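UDP-N-acetylglucosamine 2-epimerase (Listeria monocytogenes, PDB 3OT5) probably interconverts UDP-N-acetylglucosamine and UDP-N-acetylmannosamine by epimerising the sugar at C2. Local coordinates at residues 94-106 against 125-137. Numbering follows the deposited sequence.
Sequences TLAEITSRVMNGI and TTSFAAGLATFYQ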
loop_
_atom_site.group_PDB
_atom_site.type_symbol
_atom_site.label_atom_id
_atom_site.label_comp_id
_atom_site.label_asym_id
_atom_site.label_seq_id
_atom_site.Cartn_x
_atom_site.Cartn_y
_atom_site.Cartn_z
ATOM N N THR A 94 -13.889 -21.153 -6.536
ATOM C CA THR A 94 -14.200 -20.167 -7.555
ATOM C C THR A 94 -14.469 -18.839 -6.880
ATOM O O THR A 94 -14.577 -18.748 -5.646
ATOM C CB THR A 94 -15.442 -20.534 -8.393
ATOM O OG1 THR A 94 -16.631 -20.361 -7.604
ATOM C CG2 THR A 94 -15.346 -21.980 -8.946
ATOM N N LEU A 95 -14.601 -17.808 -7.704
ATOM C CA LEU A 95 -14.867 -16.481 -7.227
ATOM C C LEU A 95 -16.258 -16.424 -6.588
ATOM O O LEU A 95 -16.470 -15.755 -5.562
ATOM C CB LEU A 95 -14.771 -15.516 -8.389
ATOM C CG LEU A 95 -14.752 -14.058 -7.977
ATOM C CD1 LEU A 95 -13.776 -13.832 -6.802
ATOM C CD2 LEU A 95 -14.382 -13.217 -9.183
ATOM N N ALA A 96 -17.200 -17.132 -7.202
ATOM C CA ALA A 96 -18.562 -17.184 -6.707
ATOM C C ALA A 96 -18.610 -17.799 -5.314
ATOM O O ALA A 96 -19.341 -17.338 -4.456
ATOM C CB ALA A 96 -19.444 -17.998 -7.657
ATOM N N GLU A 97 -17.807 -18.834 -5.102
ATOM C CA GLU A 97 -17.780 -19.543 -3.832
ATOM C C GLU A 97 -17.111 -18.761 -2.725
ATOM O O GLU A 97 -17.579 -18.789 -1.587
ATOM C CB GLU A 97 -17.111 -20.898 -4.020
ATOM C CG GLU A 97 -17.943 -21.835 -4.854
ATOM C CD GLU A 97 -17.163 -23.041 -5.353
ATOM O OE1 GLU A 97 -17.813 -24.036 -5.750
ATOM O OE2 GLU A 97 -15.905 -22.988 -5.352
ATOM N N ILE A 98 -16.029 -18.072 -3.058
ATOM C CA ILE A 98 -15.306 -17.257 -2.103
ATOM C C ILE A 98 -16.243 -16.169 -1.609
ATOM O O ILE A 98 -16.349 -15.904 -0.416
ATOM C CB ILE A 98 -14.043 -16.616 -2.749
ATOM C CG1 ILE A 98 -13.012 -17.700 -3.109
ATOM C CG2 ILE A 98 -13.394 -15.608 -1.823
ATOM C CD1 ILE A 98 -11.781 -17.163 -3.893
ATOM N N THR A 99 -16.935 -15.550 -2.554
ATOM C CA THR A 99 -17.870 -14.464 -2.268
ATOM C C THR A 99 -18.997 -14.944 -1.367
ATOM O O THR A 99 -19.295 -14.324 -0.360
ATOM C CB THR A 99 -18.422 -13.898 -3.573
ATOM O OG1 THR A 99 -17.321 -13.455 -4.384
ATOM C CG2 THR A 99 -19.385 -12.744 -3.328
ATOM N N SER A 100 -19.618 -16.055 -1.722
ATOM C CA SER A 100 -20.693 -16.582 -0.895
ATOM C C SER A 100 -20.200 -16.968 0.522
ATOM O O SER A 100 -20.848 -16.636 1.516
ATOM C CB SER A 100 -21.359 -17.760 -1.583
ATOM O OG SER A 100 -20.405 -18.731 -1.921
ATOM N N ARG A 101 -19.056 -17.640 0.618
ATOM C CA ARG A 101 -18.529 -18.032 1.932
ATOM C C ARG A 101 -18.247 -16.848 2.850
ATOM O O ARG A 101 -18.584 -16.883 4.036
ATOM C CB ARG A 101 -17.278 -18.901 1.806
ATOM C CG ARG A 101 -17.570 -20.323 1.379
ATOM C CD ARG A 101 -16.321 -21.182 1.425
ATOM N NE ARG A 101 -16.629 -22.591 1.190
ATOM C CZ ARG A 101 -16.666 -23.177 -0.005
ATOM N NH1 ARG A 101 -16.409 -22.489 -1.112
ATOM N NH2 ARG A 101 -16.959 -24.468 -0.093
ATOM N N VAL A 102 -17.625 -15.815 2.300
ATOM C CA VAL A 102 -17.300 -14.613 3.051
ATOM C C VAL A 102 -18.559 -13.821 3.440
ATOM O O VAL A 102 -18.659 -13.289 4.563
ATOM C CB VAL A 102 -16.360 -13.679 2.235
ATOM C CG1 VAL A 102 -16.233 -12.372 2.902
ATOM C CG2 VAL A 102 -14.978 -14.322 2.035
ATOM N N MET A 103 -19.504 -13.738 2.502
ATOM C CA MET A 103 -20.738 -13.014 2.718
ATOM C C MET A 103 -21.589 -13.680 3.793
ATOM O O MET A 103 -22.118 -13.009 4.666
ATOM C CB MET A 103 -21.523 -12.939 1.417
ATOM C CG MET A 103 -22.887 -12.270 1.539
ATOM S SD MET A 103 -23.797 -12.419 -0.005
ATOM C CE MET A 103 -23.816 -14.189 -0.254
ATOM N N ASN A 104 -21.729 -14.994 3.716
ATOM C CA ASN A 104 -22.512 -15.729 4.710
ATOM C C ASN A 104 -21.808 -15.731 6.056
ATOM O O ASN A 104 -22.457 -15.638 7.104
ATOM C CB ASN A 104 -22.790 -17.152 4.236
ATOM C CG ASN A 104 -23.755 -17.191 3.076
ATOM O OD1 ASN A 104 -24.798 -16.541 3.108
ATOM N ND2 ASN A 104 -23.439 -17.991 2.064
ATOM N N GLY A 105 -20.480 -15.815 6.020
ATOM C CA GLY A 105 -19.670 -15.797 7.234
ATOM C C GLY A 105 -19.805 -14.452 7.921
ATOM O O GLY A 105 -20.149 -14.382 9.090
ATOM N N ILE A 106 -19.540 -13.380 7.183
ATOM C CA ILE A 106 -19.633 -12.031 7.725
ATOM C C ILE A 106 -21.072 -11.681 8.122
ATOM O O ILE A 106 -21.289 -11.007 9.114
ATOM C CB ILE A 106 -19.069 -10.998 6.756
ATOM C CG1 ILE A 106 -17.571 -11.252 6.548
ATOM C CG2 ILE A 106 -19.273 -9.598 7.307
ATOM C CD1 ILE A 106 -16.764 -11.237 7.859
ATOM N N THR A 125 -12.174 -9.115 -2.982
ATOM C CA THR A 125 -13.460 -9.771 -2.996
ATOM C C THR A 125 -14.019 -9.899 -1.594
ATOM O O THR A 125 -15.229 -9.808 -1.396
ATOM C CB THR A 125 -13.327 -11.105 -3.671
ATOM O OG1 THR A 125 -13.026 -10.833 -5.031
ATOM C CG2 THR A 125 -14.632 -11.950 -3.562
ATOM N N THR A 126 -13.132 -10.097 -0.626
ATOM C CA THR A 126 -13.522 -10.202 0.770
ATOM C C THR A 126 -14.185 -8.908 1.232
ATOM O O THR A 126 -15.222 -8.940 1.869
ATOM C CB THR A 126 -12.313 -10.550 1.652
ATOM O OG1 THR A 126 -11.242 -9.639 1.362
ATOM C CG2 THR A 126 -11.838 -11.957 1.358
ATOM N N SER A 127 -13.615 -7.769 0.859
ATOM C CA SER A 127 -14.181 -6.476 1.235
ATOM C C SER A 127 -15.557 -6.227 0.656
ATOM O O SER A 127 -16.442 -5.682 1.330
ATOM C CB SER A 127 -13.257 -5.349 0.815
ATOM O OG SER A 127 -12.106 -5.394 1.614
ATOM N N PHE A 128 -15.731 -6.587 -0.603
ATOM C CA PHE A 128 -17.015 -6.411 -1.246
ATOM C C PHE A 128 -18.047 -7.287 -0.579
ATOM O O PHE A 128 -19.134 -6.825 -0.245
ATOM C CB PHE A 128 -16.929 -6.738 -2.724
ATOM C CG PHE A 128 -18.243 -7.139 -3.328
ATOM C CD1 PHE A 128 -19.289 -6.232 -3.433
ATOM C CD2 PHE A 128 -18.433 -8.438 -3.797
ATOM C CE1 PHE A 128 -20.483 -6.605 -3.991
ATOM C CE2 PHE A 128 -19.628 -8.805 -4.368
ATOM C CZ PHE A 128 -20.657 -7.887 -4.461
ATOM N N ALA A 129 -17.689 -8.546 -0.372
ATOM C CA ALA A 129 -18.602 -9.516 0.228
ATOM C C ALA A 129 -19.024 -9.116 1.642
ATOM O O ALA A 129 -20.187 -9.231 2.024
ATOM C CB ALA A 129 -17.960 -10.897 0.235
ATOM N N ALA A 130 -18.052 -8.661 2.410
ATOM C CA ALA A 130 -18.293 -8.235 3.775
ATOM C C ALA A 130 -19.141 -6.968 3.737
ATOM O O ALA A 130 -19.986 -6.737 4.610
ATOM C CB ALA A 130 -16.964 -8.002 4.486
ATOM N N GLY A 131 -18.922 -6.147 2.716
ATOM C CA GLY A 131 -19.674 -4.925 2.553
ATOM C C GLY A 131 -21.127 -5.239 2.322
ATOM O O GLY A 131 -22.021 -4.647 2.933
ATOM N N LEU A 132 -21.361 -6.194 1.444
ATOM C CA LEU A 132 -22.698 -6.619 1.131
ATOM C C LEU A 132 -23.387 -7.216 2.366
ATOM O O LEU A 132 -24.575 -6.953 2.611
ATOM C CB LEU A 132 -22.645 -7.629 -0.003
ATOM C CG LEU A 132 -23.984 -8.143 -0.525
ATOM C CD1 LEU A 132 -24.859 -7.008 -1.052
ATOM C CD2 LEU A 132 -23.704 -9.154 -1.599
ATOM N N ALA A 133 -22.664 -8.019 3.146
ATOM C CA ALA A 133 -23.276 -8.593 4.365
ATOM C C ALA A 133 -23.600 -7.446 5.333
ATOM O O ALA A 133 -24.580 -7.496 6.045
ATOM C CB ALA A 133 -22.364 -9.624 5.022
ATOM N N THR A 134 -22.763 -6.413 5.329
ATOM C CA THR A 134 -22.952 -5.229 6.161
ATOM C C THR A 134 -24.265 -4.525 5.751
ATOM O O THR A 134 -25.080 -4.130 6.607
ATOM C CB THR A 134 -21.713 -4.284 6.054
ATOM O OG1 THR A 134 -20.566 -4.950 6.601
ATOM C CG2 THR A 134 -21.923 -2.981 6.790
ATOM N N PHE A 135 -24.490 -4.411 4.446
ATOM C CA PHE A 135 -25.713 -3.802 3.944
ATOM C C PHE A 135 -26.916 -4.672 4.295
ATOM O O PHE A 135 -27.960 -4.168 4.738
ATOM C CB PHE A 135 -25.661 -3.606 2.442
ATOM C CG PHE A 135 -26.994 -3.266 1.848
ATOM C CD1 PHE A 135 -27.560 -2.030 2.064
ATOM C CD2 PHE A 135 -27.675 -4.182 1.074
ATOM C CE1 PHE A 135 -28.789 -1.725 1.537
ATOM C CE2 PHE A 135 -28.914 -3.878 0.543
ATOM C CZ PHE A 135 -29.469 -2.659 0.775
ATOM N N TYR A 136 -26.789 -5.973 4.084
ATOM C CA TYR A 136 -27.896 -6.865 4.418
ATOM C C TYR A 136 -28.247 -6.749 5.875
ATOM O O TYR A 136 -29.413 -6.807 6.231
ATOM C CB TYR A 136 -27.627 -8.326 4.032
ATOM C CG TYR A 136 -27.581 -8.582 2.545
ATOM C CD1 TYR A 136 -28.369 -7.831 1.667
ATOM C CD2 TYR A 136 -26.903 -9.686 2.026
ATOM C CE1 TYR A 136 -28.379 -8.087 0.313
ATOM C CE2 TYR A 136 -26.926 -9.964 0.648
ATOM C CZ TYR A 136 -27.670 -9.159 -0.192
ATOM O OH TYR A 136 -27.732 -9.409 -1.540
ATOM N N GLN A 137 -27.242 -6.517 6.716
ATOM C CA GLN A 137 -27.460 -6.364 8.161
ATOM C C GLN A 137 -27.813 -4.944 8.555
ATOM O O GLN A 137 -27.932 -4.635 9.737
ATOM C CB GLN A 137 -26.214 -6.806 8.924
ATOM C CG GLN A 137 -25.978 -8.261 8.801
ATOM C CD GLN A 137 -27.081 -9.043 9.414
ATOM O OE1 GLN A 137 -27.636 -8.649 10.442
ATOM N NE2 GLN A 137 -27.406 -10.180 8.811
#
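V102 and I106 press onto A129, A130 and A133, the small residues that let residues 95-106 of helix 95-113 and helix 125-136 approach to 7.9 Å between the axes of these segments, at a crossing angle of -42°. With V102 CG1 anti to the backbone N (chi1 170°), this methyl lies 3.5 Å from A129 CB, while CG2 meets the methyl of T126. I106 follows one turn on, CG1 against A130 CB and CG2 between A130 and A133, 3.8 Å from A133 CB. Backbone takes part as well: A133 CB sits 3.4 Å from M103 O. In contrast to this buried seam, the M103 flank is partly exposed. M103 runs extended and then bends at its last torsion, chi3 56°, which sets SD 3.6 Å from L132 CD2 and at the edge of the Y136 ring, 4.0 Å from CE2, a Met-aromatic contact. L132 CD1 lies over one face of that ring, offset toward the rim, and Y136 forms the exposed side. The N-terminal end is close and partly polar: L95 CD1 reaches T125 OG1, which is hydrogen-bonded to N162 ND2, and T99 OG1 touches T125 CG2 but gives its proton to L95 O at 2.7 Å. No hydrogen bond joins the two helices. A130 rests on V120 of strand 117-121. Neighbouring helices packed against a parallel sheet, linked in sequence by strand 117-121, are characteristic of the Rossmann-like α/β/α sandwich.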